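Side-chain contacts in transcriptional regulator (TetR/AcrR family) (Bacillus halodurans, PDB 5GP9), which probably represses fatty acid degradation genes by binding their operator DNA, in a manner likely governed by a long-chain fatty acyl effector: residues 70-75 and 83-88; 89-94 and 178-183. All coordinates share one frame; numbering follows the deposited sequence.

Contact 1: 70-75 and 83-88; sequences RSQMNE and LKILVN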
loop_
_atom_site.group_PDB
_atom_site.type_symbol
_atom_site.label_atom_id
_atom_site.label_comp_id
_atom_site.label_asym_id
_atom_site.label_seq_id
_atom_site.Cartn_x
_atom_site.Cartn_y
_atom_site.Cartn_z
ATOM N N ARG A 70 11.135 -9.635 -17.101
ATOM C CA ARG A 70 10.590 -10.312 -18.246
ATOM C C ARG A 70 11.630 -11.231 -18.930
ATOM O O ARG A 70 11.286 -12.324 -19.380
ATOM C CB ARG A 70 10.060 -9.264 -19.206
ATOM C CG ARG A 70 9.137 -9.788 -20.258
ATOM C CD ARG A 70 8.731 -8.627 -21.162
ATOM N NE ARG A 70 7.756 -7.718 -20.540
ATOM C CZ ARG A 70 6.471 -8.035 -20.367
ATOM N NH1 ARG A 70 6.022 -9.238 -20.712
ATOM N NH2 ARG A 70 5.634 -7.168 -19.817
ATOM N N SER A 71 12.884 -10.817 -18.962
ATOM C CA SER A 71 13.925 -11.611 -19.621
ATOM C C SER A 71 14.502 -12.687 -18.697
ATOM O O SER A 71 14.917 -13.757 -19.172
ATOM C CB SER A 71 15.011 -10.725 -20.243
ATOM O OG SER A 71 15.908 -10.250 -19.279
ATOM N N GLN A 72 14.547 -12.442 -17.392
ATOM C CA GLN A 72 14.980 -13.502 -16.487
ATOM C C GLN A 72 13.978 -14.615 -16.429
ATOM O O GLN A 72 14.367 -15.765 -16.308
ATOM C CB GLN A 72 15.200 -12.997 -15.096
ATOM C CG GLN A 72 16.349 -12.088 -15.000
ATOM C CD GLN A 72 16.584 -11.780 -13.583
ATOM O OE1 GLN A 72 16.124 -12.518 -12.689
ATOM N NE2 GLN A 72 17.293 -10.706 -13.330
ATOM N N MET A 73 12.694 -14.227 -16.479
ATOM C CA MET A 73 11.562 -15.139 -16.511
ATOM C C MET A 73 11.571 -15.944 -17.794
ATOM O O MET A 73 11.280 -17.122 -17.766
ATOM C CB MET A 73 10.243 -14.348 -16.455
ATOM C CG MET A 73 9.879 -13.908 -15.059
ATOM S SD MET A 73 8.103 -13.589 -14.794
ATOM C CE MET A 73 7.709 -12.533 -16.099
ATOM N N ASN A 74 11.890 -15.293 -18.912
ATOM C CA ASN A 74 11.896 -15.941 -20.256
ATOM C C ASN A 74 12.921 -17.060 -20.366
ATOM O O ASN A 74 12.726 -18.010 -21.118
ATOM C CB ASN A 74 12.096 -14.903 -21.382
ATOM C CG ASN A 74 10.845 -14.073 -21.643
ATOM O OD1 ASN A 74 9.857 -14.141 -20.901
ATOM N ND2 ASN A 74 10.888 -13.266 -22.684
ATOM N N GLU A 75 13.984 -16.947 -19.583
ATOM C CA GLU A 75 14.942 -18.015 -19.471
ATOM C C GLU A 75 14.488 -19.194 -18.602
ATOM O O GLU A 75 15.095 -20.255 -18.676
ATOM C CB GLU A 75 16.301 -17.452 -19.035
ATOM C CG GLU A 75 17.011 -16.738 -20.191
ATOM C CD GLU A 75 18.042 -15.712 -19.753
ATOM O OE1 GLU A 75 18.574 -15.834 -18.619
ATOM O OE2 GLU A 75 18.319 -14.779 -20.556
ATOM N N LEU A 83 7.461 -16.985 -10.741
ATOM C CA LEU A 83 6.960 -16.185 -9.606
ATOM C C LEU A 83 8.150 -15.945 -8.642
ATOM O O LEU A 83 8.300 -14.830 -8.098
ATOM C CB LEU A 83 5.763 -16.849 -8.875
ATOM C CG LEU A 83 5.135 -16.050 -7.687
ATOM C CD1 LEU A 83 4.644 -14.703 -8.177
ATOM C CD2 LEU A 83 3.961 -16.807 -7.093
ATOM N N LYS A 84 9.024 -16.947 -8.429
ATOM C CA LYS A 84 10.095 -16.771 -7.532
ATOM C C LYS A 84 11.065 -15.737 -8.073
ATOM O O LYS A 84 11.494 -14.932 -7.291
ATOM C CB LYS A 84 10.821 -18.091 -7.193
ATOM C CG LYS A 84 11.895 -17.914 -6.125
ATOM C CD LYS A 84 12.620 -19.213 -5.740
ATOM C CE LYS A 84 11.755 -20.182 -4.933
ATOM N NZ LYS A 84 11.393 -19.672 -3.583
ATOM N N ILE A 85 11.301 -15.716 -9.409
ATOM C CA ILE A 85 12.089 -14.715 -10.098
ATOM C C ILE A 85 11.553 -13.293 -9.927
ATOM O O ILE A 85 12.306 -12.354 -9.636
ATOM C CB ILE A 85 12.197 -15.031 -11.616
ATOM C CG1 ILE A 85 13.212 -16.187 -11.783
ATOM C CG2 ILE A 85 12.653 -13.826 -12.442
ATOM C CD1 ILE A 85 13.307 -16.753 -13.198
ATOM N N LEU A 86 10.241 -13.200 -9.974
ATOM C CA LEU A 86 9.571 -11.893 -9.811
ATOM C C LEU A 86 9.723 -11.409 -8.367
ATOM O O LEU A 86 10.127 -10.258 -8.173
ATOM C CB LEU A 86 8.095 -11.963 -10.236
ATOM C CG LEU A 86 7.328 -10.629 -10.204
ATOM C CD1 LEU A 86 6.375 -10.471 -11.399
ATOM C CD2 LEU A 86 6.598 -10.614 -8.882
ATOM N N VAL A 87 9.454 -12.244 -7.377
ATOM C CA VAL A 87 9.625 -11.846 -5.962
ATOM C C VAL A 87 11.079 -11.446 -5.659
ATOM O O VAL A 87 11.369 -10.439 -5.046
ATOM C CB VAL A 87 9.126 -12.962 -5.041
ATOM C CG1 VAL A 87 9.371 -12.667 -3.603
ATOM C CG2 VAL A 87 7.603 -13.181 -5.309
ATOM N N ASN A 88 11.986 -12.296 -6.117
ATOM C CA ASN A 88 13.384 -12.071 -5.924
ATOM C C ASN A 88 13.887 -10.795 -6.562
ATOM O O ASN A 88 14.536 -10.021 -5.878
ATOM C CB ASN A 88 14.149 -13.315 -6.369
ATOM C CG ASN A 88 15.618 -13.171 -6.135
ATOM O OD1 ASN A 88 16.066 -13.056 -4.968
ATOM N ND2 ASN A 88 16.383 -13.064 -7.231
#
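Helix 50-74, close to its C-terminal end, and helix 79-95 run in broadly opposite directions here, at a marked slant, and the backbones come nearest at Met73 and Ile85, whose CA atoms are 6.4 Å apart. The CB of Ile85 is directed toward the other helix, and its two branches meet different targets. Its first torsion (chi1 -76°) sets CG2 against the side chains of Gln72 and Met73, while the extended CG1 arm carries CD1 up to the backbone, 3.4 Å from Gln72 O. On the CG2 branch, Met73 CG lies 3.8 Å from Ile85 CG2, an apolar contact made by the second methylene of the chain and not by its sulfur. Gln72 adds its CB, 3.8 Å from Ile85 CG2, and its amide oxygen OE1, 3.7 Å from the same methyl. The amide thus lies beside hydrocarbon and finds no polar partner across this interface. The contact lies near the closed end of the helical hairpin made by helices 50-74 and 79-95, in what is probably the effector-binding region. Gln72 also packs on Met89 further along helix 79-95, Met73 leans on Leu129 of helix 113-139, and Leu86 and Val87 meet Leu160 of helix 149-169.

Contact 2: 89-94 and 178-183; sequences MHFKQL and ALVKPV. With PLM (palmitic acid), chain E.
Phe91 reaches from helix 79-95 to the start of helix 180-189 and the 3-10 turn before it, meeting Leu179, Val180 and Val183 in the all-helical C-terminal domain of a TetR-family regulator. The nearest CA atoms, those of Phe91 and Val180, are 7.2 Å apart, so the gap is bridged by the aromatic side chain. With chi1 at -81° the ring leans across toward the other helix, and a chi2 of only 8° keeps CA close to the ring plane, on the CD1 side, which leaves the CD2-CE2 side to meet helix 180-189. Val180 CG2 comes to 3.7 Å from Phe91 CD2 at an oblique angle, the two side chains sliding past each other in opposite directions. Leu179 offers only its CB, 4.0 Å from Phe91 CE2 and likewise oblique. Val183, one turn further along its helix, sets CG2 at the ring edge near its plane, 4.0 Å from Phe91 CE2. Val163 and Val164 of helix 149-169 also touch the phenylalanine, and Leu151 of the second subunit packs on Val183.

His90 and Leu94, on the same helix, meet the bound palmitic acid instead. The imidazole of His90, swung by chi1 of -172° to place CG trans to the backbone N, has the fatty chain over one face: carbon CC of palmitic acid stands 3.6 Å from His90 NE2, displaced toward the rim of the ring. A hydrogen bond between ND1 and Tyr126 OH helps fix the rotation of that ring. One turn on from His90, Leu94 adds to this wall of the pocket, its CD1 methyl 4.0 Å from palmitic acid CC and equally far from CD.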
loop_
_atom_site.group_PDB
_atom_site.type_symbol
_atom_site.label_atom_id
_atom_site.label_comp_id
_atom_site.label_asym_id
_atom_site.label_seq_id
_atom_site.Cartn_x
_atom_site.Cartn_y
_atom_site.Cartn_z
ATOM N N MET A 89 13.488 -10.475 -7.797
ATOM C CA MET A 89 13.875 -9.221 -8.453
ATOM C C MET A 89 13.220 -7.976 -7.864
ATOM O O MET A 89 13.860 -6.940 -7.775
ATOM C CB MET A 89 13.567 -9.299 -9.947
ATOM C CG MET A 89 14.482 -10.242 -10.710
ATOM S SD MET A 89 16.162 -9.535 -10.875
ATOM C CE MET A 89 15.806 -7.917 -11.524
ATOM N N HIS A 90 11.962 -8.051 -7.411
ATOM C CA HIS A 90 11.370 -6.940 -6.706
ATOM C C HIS A 90 12.158 -6.560 -5.463
ATOM O O HIS A 90 12.473 -5.390 -5.230
ATOM C CB HIS A 90 9.868 -7.284 -6.413
ATOM C CG HIS A 90 9.031 -6.164 -5.846
ATOM N ND1 HIS A 90 7.753 -5.898 -6.284
ATOM C CD2 HIS A 90 9.288 -5.228 -4.903
ATOM C CE1 HIS A 90 7.243 -4.910 -5.577
ATOM N NE2 HIS A 90 8.156 -4.464 -4.751
ATOM N N PHE A 91 12.494 -7.566 -4.648
ATOM C CA PHE A 91 13.103 -7.349 -3.362
ATOM C C PHE A 91 14.577 -6.943 -3.642
ATOM O O PHE A 91 15.107 -6.044 -2.930
ATOM C CB PHE A 91 13.016 -8.639 -2.486
ATOM C CG PHE A 91 11.658 -8.835 -1.798
ATOM C CD1 PHE A 91 10.564 -8.014 -2.086
ATOM C CD2 PHE A 91 11.476 -9.864 -0.967
ATOM C CE1 PHE A 91 9.335 -8.221 -1.471
ATOM C CE2 PHE A 91 10.278 -10.127 -0.370
ATOM C CZ PHE A 91 9.174 -9.308 -0.634
ATOM N N LYS A 92 15.182 -7.616 -4.622
ATOM C CA LYS A 92 16.611 -7.351 -4.954
ATOM C C LYS A 92 16.844 -5.901 -5.354
ATOM O O LYS A 92 17.785 -5.241 -4.895
ATOM C CB LYS A 92 17.042 -8.309 -6.067
ATOM C CG LYS A 92 18.440 -8.210 -6.627
ATOM C CD LYS A 92 18.420 -8.388 -8.156
ATOM C CE LYS A 92 19.635 -7.795 -8.865
ATOM N NZ LYS A 92 20.020 -6.425 -8.401
ATOM N N GLN A 93 16.006 -5.414 -6.241
ATOM C CA GLN A 93 16.167 -4.052 -6.751
ATOM C C GLN A 93 16.077 -3.009 -5.639
ATOM O O GLN A 93 16.794 -2.035 -5.659
ATOM C CB GLN A 93 15.205 -3.754 -7.900
ATOM C CG GLN A 93 15.231 -4.793 -9.014
ATOM C CD GLN A 93 16.116 -4.506 -10.179
ATOM O OE1 GLN A 93 15.729 -3.809 -11.111
ATOM N NE2 GLN A 93 17.294 -5.125 -10.180
ATOM N N LEU A 94 15.188 -3.172 -4.678
ATOM C CA LEU A 94 15.096 -2.231 -3.649
ATOM C C LEU A 94 16.182 -2.439 -2.520
ATOM O O LEU A 94 16.659 -1.466 -1.849
ATOM C CB LEU A 94 13.684 -2.261 -3.102
ATOM C CG LEU A 94 12.723 -1.616 -4.121
ATOM C CD1 LEU A 94 11.283 -1.905 -3.744
ATOM C CD2 LEU A 94 12.993 -0.092 -4.280
ATOM N N ALA A 178 16.181 -12.013 2.387
ATOM C CA ALA A 178 15.888 -13.222 3.197
ATOM C C ALA A 178 14.390 -13.631 3.263
ATOM O O ALA A 178 14.027 -14.703 3.753
ATOM C CB ALA A 178 16.408 -13.024 4.603
ATOM N N LEU A 179 13.507 -12.731 2.806
ATOM C CA LEU A 179 12.046 -13.010 2.808
ATOM C C LEU A 179 11.508 -13.534 1.459
ATOM O O LEU A 179 10.361 -13.925 1.339
ATOM C CB LEU A 179 11.336 -11.721 3.183
ATOM C CG LEU A 179 11.712 -11.196 4.529
ATOM C CD1 LEU A 179 10.909 -9.913 4.736
ATOM C CD2 LEU A 179 11.385 -12.205 5.625
ATOM N N VAL A 180 12.377 -13.603 0.457
ATOM C CA VAL A 180 12.005 -14.061 -0.865
ATOM C C VAL A 180 11.339 -15.401 -0.807
ATOM O O VAL A 180 10.228 -15.557 -1.302
ATOM C CB VAL A 180 13.207 -14.045 -1.867
ATOM C CG1 VAL A 180 12.872 -14.723 -3.198
ATOM C CG2 VAL A 180 13.629 -12.624 -2.236
ATOM N N LYS A 181 12.002 -16.406 -0.215
ATOM C CA LYS A 181 11.409 -17.735 -0.220
ATOM C C LYS A 181 10.131 -17.779 0.557
ATOM O O LYS A 181 9.153 -18.287 0.021
ATOM C CB LYS A 181 12.420 -18.802 0.178
ATOM C CG LYS A 181 11.862 -20.185 0.375
ATOM C CD LYS A 181 12.919 -21.044 1.071
ATOM C CE LYS A 181 12.445 -22.427 1.450
ATOM N NZ LYS A 181 12.630 -23.357 0.318
ATOM N N PRO A 182 10.101 -17.286 1.811
ATOM C CA PRO A 182 8.836 -17.365 2.538
ATOM C C PRO A 182 7.662 -16.586 1.910
ATOM O O PRO A 182 6.538 -17.074 1.975
ATOM C CB PRO A 182 9.167 -16.861 3.935
ATOM C CG PRO A 182 10.521 -16.377 3.913
ATOM C CD PRO A 182 11.204 -16.812 2.673
ATOM N N VAL A 183 7.941 -15.467 1.252
ATOM C CA VAL A 183 6.806 -14.690 0.616
ATOM C C VAL A 183 6.272 -15.463 -0.566
ATOM O O VAL A 183 5.104 -15.628 -0.707
ATOM C CB VAL A 183 7.247 -13.278 0.213
ATOM C CG1 VAL A 183 6.213 -12.633 -0.677
ATOM C CG2 VAL A 183 7.532 -12.422 1.440
HETATM C C1 PLM E . -1.069 1.275 -4.444
HETATM O O1 PLM E . -0.586 0.182 -4.082
HETATM O O2 PLM E . -2.178 1.608 -4.026
HETATM C C2 PLM E . -0.330 2.219 -5.396
HETATM C C3 PLM E . 0.991 2.729 -4.779
HETATM C C4 PLM E . 1.717 3.875 -5.526
HETATM C C5 PLM E . 3.072 3.645 -6.261
HETATM C C6 PLM E . 3.821 2.360 -5.914
HETATM C C7 PLM E . 5.281 2.305 -6.331
HETATM C C8 PLM E . 5.876 1.057 -5.765
HETATM C C9 PLM E . 6.238 0.004 -6.761
HETATM C CA PLM E . 7.621 -0.430 -6.507
HETATM C CB PLM E . 7.849 -1.641 -7.388
HETATM C CC PLM E . 9.287 -2.087 -7.207
HETATM C CD PLM E . 10.195 -0.878 -7.458
HETATM C CE PLM E . 11.366 -1.053 -8.388
HETATM C CF PLM E . 11.606 0.316 -9.023
HETATM C CG PLM E . 12.867 0.234 -9.810
#

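Both contacts use helix 79-95, at successive turns: 83-88 meets the end of helix 50-74 in contact 1, and 89-94 meets the start of helix 180-189 in contact 2. Their centres are 12 Å apart, and they touch directly where Asn88 and Val87 pack against Val180. Contact 1 is only partly buried, joins near neighbours in sequence, and mixes aliphatic carbon with an amide and a backbone carbonyl. Contact 2 is buried, links parts of the chain more than eighty residues apart, and rests on one aromatic ring among aliphatic groups. Helix segment 89-94 also lends His90 and Leu94, which do not touch 178-183, to palmitic acid, whereas the Gln72 side chain is about 12 Å from it.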